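Side-chain contacts in LacI family transcription regulator (Bifidobacterium animalis subsp. lactis, PDB 4O5A), which probably regulates transcription by binding operator DNA in response to a small-molecule effector, as members of the LacI family do: residues Val118-Leu121 and Glu122-Ala126; Ser307-Leu310 and Ala311-Met315. All blocks are in the same frame, centred on the assembly; numbering follows the deposited sequence.

Contact 1. Residues Val118-Leu121 and Glu122-Ala126; sequences VSIL and EDWIA
The indole of Trp-124 and the side chain of Ile-120 run out alongside each other from neighbouring turns of the helix. Methyl CG2 of Ile-120 sits over one face of the indole, 4.1 Å from the centroid of the six-membered ring of Trp-124 and only 12° off its normal, a CH-pi contact. The carbonyl O of Ile-120 lies over that same face, nearer the pyrrole end, and accepts a hydrogen bond from the backbone N-H of Trp-124 (N to O 3.0 Å). Leu-121 CD2 comes in obliquely, 4.1 Å from Trp-124 CE3. The branching of Ile-120 explains the stack: with CG1 beside the backbone N (chi1 -65°), CG2 is the branch that stands over the ring. Were Trp-124 replaced by an alanine, Ile-120 CG2 and Leu-121 CD2 would probably lose their aromatic partner and a gap is likely to open between the helix and strands 70-76 and 105-111. Two residues back, the Val-118 to Glu-122 pair is chemically different. Glu-122 reaches back with an extended chain; its CG lies 3.2 Å from Val-118 O and its OE2 meets Val-118 CG1 at 3.6 Å, a contact of a carboxylate with a methyl rather than a polar pairing. Ile-120, Leu-121 and Trp-124 also touch Val-74 of strand 70-76, while Val-118, Leu-121 and Glu-122 meet Leu-147 of helix 143-149. Such i to i+4 packing belongs to an amphipathic helix, here the connection in a beta-alpha-beta crossover between parallel strands 105-111 and 132-135, lying against the sheet of a periplasmic-binding-protein-like fold.

Contact 2. Residues Ser307-Leu310 and Ala311-Met315; sequences SGRL and AAQLM. With SO4 (sulfate ion), chain E.
Arg-309 and Gln-313, one turn apart on helix 304-320 of the periplasmic-binding-protein-like fold, hold a sulfate between them. From CB the arginine runs out extended, CG lying opposite the backbone N (chi1 -175°), and its CD is the first atom to approach the anion, 3.7 Å from sulfate O3. NE then donates to that oxygen at 2.9 Å, and NH2 donates to sulfate O4 at 3.0 Å with an N-H...O angle of 165°. The sulfur lies in the guanidinium plane, at the NE and NH2 edge, so the two bonds form a fork that fixes the rotation of the group. NH1 turns instead to Ser-97 and NH2 also forms a salt bridge with Glu-101, which leaves the arginine shared between protein and anion. Gln-313 NE2 lies over one face of the guanidinium without bonding to it. This amide nitrogen instead donates to sulfate O2 at 3.1 Å. The sulfate, probably from the crystallisation liquor, is therefore gripped by three donors through three different oxygens. The Leu-310 and Gln-313 side chains cross at about a right angle, with Gln-313 OE1 resting 3.6 Å from methyl CD1 of Leu-310.

In the fold
Both contacts are turns of helices that cover the same parallel sheet, and each illustrates how spacing of three or four residues gives a helix distinct faces. Their centres lie 22 Å apart and they do not touch. Contact 1 is only partly buried: its apolar side faces strands 70-76 and 105-111, with Ile-120 also packing on Glu-100 of the second subunit, and no polar side-chain bond joins its segments. Contact 2 is more buried, its small alanines fitting against helix 88-99 and strand 156-160, yet its distinctive chemistry is polar. The first relies on an aromatic face; in the second, a charged arginine and a neutral amide donate to a probably adventitious anion.

Contact 1. Residues Val118-Leu121 and Glu122-Ala126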
loop_
_atom_site.group_PDB
_atom_site.type_symbol
_atom_site.label_atom_id
_atom_site.label_comp_id
_atom_site.label_asym_id
_atom_site.label_seq_id
_atom_site.Cartn_x
_atom_site.Cartn_y
_atom_site.Cartn_z
ATOM N N VAL A 118 0.633 20.663 12.337
ATOM C CA VAL A 118 0.135 21.473 13.444
ATOM C C VAL A 118 -0.746 22.613 12.930
ATOM O O VAL A 118 -1.831 22.855 13.456
ATOM C CB VAL A 118 1.282 22.000 14.326
ATOM C CG1 VAL A 118 0.759 22.962 15.377
ATOM C CG2 VAL A 118 1.980 20.838 15.000
ATOM N N SER A 119 -0.301 23.280 11.869
ATOM C CA SER A 119 -1.072 24.375 11.289
ATOM C C SER A 119 -2.456 23.934 10.798
ATOM O O SER A 119 -3.450 24.613 11.037
ATOM C CB SER A 119 -0.282 25.043 10.164
ATOM O OG SER A 119 -1.019 26.108 9.603
ATOM N N ILE A 120 -2.524 22.789 10.128
ATOM C CA ILE A 120 -3.805 22.276 9.656
ATOM C C ILE A 120 -4.723 21.935 10.829
ATOM O O ILE A 120 -5.913 22.258 10.817
ATOM C CB ILE A 120 -3.610 21.044 8.752
ATOM C CG1 ILE A 120 -2.867 21.449 7.473
ATOM C CG2 ILE A 120 -4.951 20.396 8.425
ATOM C CD1 ILE A 120 -2.333 20.279 6.662
ATOM N N LEU A 121 -4.155 21.296 11.849
ATOM C CA LEU A 121 -4.907 20.893 13.028
ATOM C C LEU A 121 -5.450 22.117 13.752
ATOM O O LEU A 121 -6.588 22.118 14.216
ATOM C CB LEU A 121 -4.014 20.085 13.967
ATOM C CG LEU A 121 -3.571 18.708 13.475
ATOM C CD1 LEU A 121 -2.690 18.023 14.514
ATOM C CD2 LEU A 121 -4.771 17.839 13.119
ATOM N N GLU A 122 -4.635 23.163 13.839
ATOM C CA GLU A 122 -5.060 24.391 14.494
ATOM C C GLU A 122 -6.237 25.013 13.748
ATOM O O GLU A 122 -7.141 25.576 14.359
ATOM C CB GLU A 122 -3.889 25.370 14.616
ATOM C CG GLU A 122 -2.845 24.934 15.639
ATOM C CD GLU A 122 -1.573 25.769 15.607
ATOM O OE1 GLU A 122 -1.257 26.346 14.540
ATOM O OE2 GLU A 122 -0.885 25.843 16.652
ATOM N N ASP A 123 -6.233 24.888 12.425
ATOM C CA ASP A 123 -7.309 25.433 11.609
ATOM C C ASP A 123 -8.599 24.663 11.866
ATOM O O ASP A 123 -9.664 25.256 12.033
ATOM C CB ASP A 123 -6.933 25.388 10.123
ATOM C CG ASP A 123 -8.090 25.762 9.215
ATOM O OD1 ASP A 123 -8.425 26.964 9.136
ATOM O OD2 ASP A 123 -8.660 24.850 8.575
ATOM N N TRP A 124 -8.486 23.338 11.909
ATOM C CA TRP A 124 -9.632 22.473 12.141
ATOM C C TRP A 124 -10.244 22.749 13.503
ATOM O O TRP A 124 -11.462 22.792 13.647
ATOM C CB TRP A 124 -9.213 21.010 12.030
ATOM C CG TRP A 124 -9.173 20.524 10.618
ATOM C CD1 TRP A 124 -9.612 21.188 9.507
ATOM C CD2 TRP A 124 -8.667 19.263 10.162
ATOM N NE1 TRP A 124 -9.410 20.411 8.382
ATOM C CE2 TRP A 124 -8.838 19.226 8.760
ATOM C CE3 TRP A 124 -8.092 18.162 10.801
ATOM C CZ2 TRP A 124 -8.449 18.125 7.991
ATOM C CZ3 TRP A 124 -7.704 17.076 10.035
ATOM C CH2 TRP A 124 -7.884 17.067 8.644
ATOM N N ILE A 125 -9.386 22.961 14.491
ATOM C CA ILE A 125 -9.834 23.237 15.846
ATOM C C ILE A 125 -10.535 24.589 15.921
ATOM O O ILE A 125 -11.592 24.716 16.543
ATOM C CB ILE A 125 -8.654 23.207 16.833
ATOM C CG1 ILE A 125 -8.105 21.780 16.953
ATOM C CG2 ILE A 125 -9.075 23.726 18.195
ATOM C CD1 ILE A 125 -6.802 21.680 17.742
ATOM N N ALA A 126 -9.944 25.596 15.285
ATOM C CA ALA A 126 -10.475 26.961 15.344
ATOM C C ALA A 126 -11.824 27.087 14.645
ATOM O O ALA A 126 -12.658 27.899 15.033
ATOM C CB ALA A 126 -9.480 27.937 14.745
#

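Contact 2. Residues Ser307-Leu310 and Ala311-Met315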
loop_
_atom_site.group_PDB
_atom_site.type_symbol
_atom_site.label_atom_id
_atom_site.label_comp_id
_atom_site.label_asym_id
_atom_site.label_seq_id
_atom_site.Cartn_x
_atom_site.Cartn_y
_atom_site.Cartn_z
ATOM N N SER A 307 -7.872 -2.620 14.131
ATOM C CA SER A 307 -7.351 -1.454 14.852
ATOM C C SER A 307 -8.064 -0.198 14.369
ATOM O O SER A 307 -8.470 0.666 15.160
ATOM C CB SER A 307 -5.844 -1.302 14.634
ATOM O OG SER A 307 -5.134 -2.202 15.467
ATOM N N GLY A 308 -8.227 -0.118 13.060
ATOM C CA GLY A 308 -8.886 1.020 12.446
ATOM C C GLY A 308 -10.316 1.089 12.904
ATOM O O GLY A 308 -10.821 2.160 13.210
ATOM N N ARG A 309 -10.976 -0.062 12.945
ATOM C CA ARG A 309 -12.372 -0.117 13.342
ATOM C C ARG A 309 -12.525 0.323 14.797
ATOM O O ARG A 309 -13.404 1.113 15.128
ATOM C CB ARG A 309 -12.900 -1.534 13.129
ATOM C CG ARG A 309 -14.361 -1.689 13.390
ATOM C CD ARG A 309 -14.844 -3.052 12.907
ATOM N NE ARG A 309 -16.181 -3.298 13.409
ATOM C CZ ARG A 309 -17.279 -2.752 12.905
ATOM N NH1 ARG A 309 -17.204 -1.926 11.871
ATOM N NH2 ARG A 309 -18.452 -3.031 13.446
ATOM N N LEU A 310 -11.648 -0.174 15.666
ATOM C CA LEU A 310 -11.696 0.201 17.066
ATOM C C LEU A 310 -11.431 1.695 17.248
ATOM O O LEU A 310 -12.064 2.342 18.079
ATOM C CB LEU A 310 -10.680 -0.615 17.860
ATOM C CG LEU A 310 -10.878 -0.609 19.368
ATOM C CD1 LEU A 310 -12.342 -0.887 19.721
ATOM C CD2 LEU A 310 -9.971 -1.651 19.987
ATOM N N ALA A 311 -10.507 2.239 16.458
ATOM C CA ALA A 311 -10.155 3.658 16.561
ATOM C C ALA A 311 -11.358 4.545 16.250
ATOM O O ALA A 311 -11.617 5.527 16.944
ATOM C CB ALA A 311 -9.003 3.996 15.632
ATOM N N ALA A 312 -12.085 4.193 15.198
ATOM C CA ALA A 312 -13.277 4.946 14.825
ATOM C C ALA A 312 -14.345 4.838 15.909
ATOM O O ALA A 312 -14.974 5.834 16.294
ATOM C CB ALA A 312 -13.799 4.456 13.487
ATOM N N GLN A 313 -14.546 3.634 16.431
ATOM C CA GLN A 313 -15.540 3.449 17.483
ATOM C C GLN A 313 -15.196 4.280 18.707
ATOM O O GLN A 313 -16.075 4.859 19.338
ATOM C CB GLN A 313 -15.674 1.966 17.853
ATOM C CG GLN A 313 -16.222 1.123 16.715
ATOM C CD GLN A 313 -16.188 -0.361 17.002
ATOM O OE1 GLN A 313 -15.242 -0.863 17.609
ATOM N NE2 GLN A 313 -17.222 -1.074 16.564
ATOM N N LEU A 314 -13.911 4.342 19.040
ATOM C CA LEU A 314 -13.487 5.074 20.231
ATOM C C LEU A 314 -13.678 6.578 20.049
ATOM O O LEU A 314 -14.091 7.279 20.975
ATOM C CB LEU A 314 -12.023 4.765 20.560
ATOM C CG LEU A 314 -11.773 3.345 21.061
ATOM C CD1 LEU A 314 -10.279 3.112 21.267
ATOM C CD2 LEU A 314 -12.545 3.075 22.351
HETATM N N MSE A 315 -13.383 7.078 18.857
HETATM C CA MSE A 315 -13.551 8.502 18.616
HETATM C C MSE A 315 -15.022 8.858 18.633
HETATM O O MSE A 315 -15.388 9.909 19.128
HETATM C CB MSE A 315 -12.894 8.942 17.305
HETATM C CG MSE A 315 -11.376 8.978 17.400
HETATM SE SE MSE A 315 -10.538 9.605 15.771
HETATM C CE MSE A 315 -10.921 8.110 14.610
HETATM S S SO4 E . -17.308 -4.989 16.597
HETATM O O1 SO4 E . -17.117 -6.234 17.330
HETATM O O2 SO4 E . -17.818 -3.961 17.501
HETATM O O3 SO4 E . -16.040 -4.576 16.002
HETATM O O4 SO4 E . -18.283 -5.211 15.538
#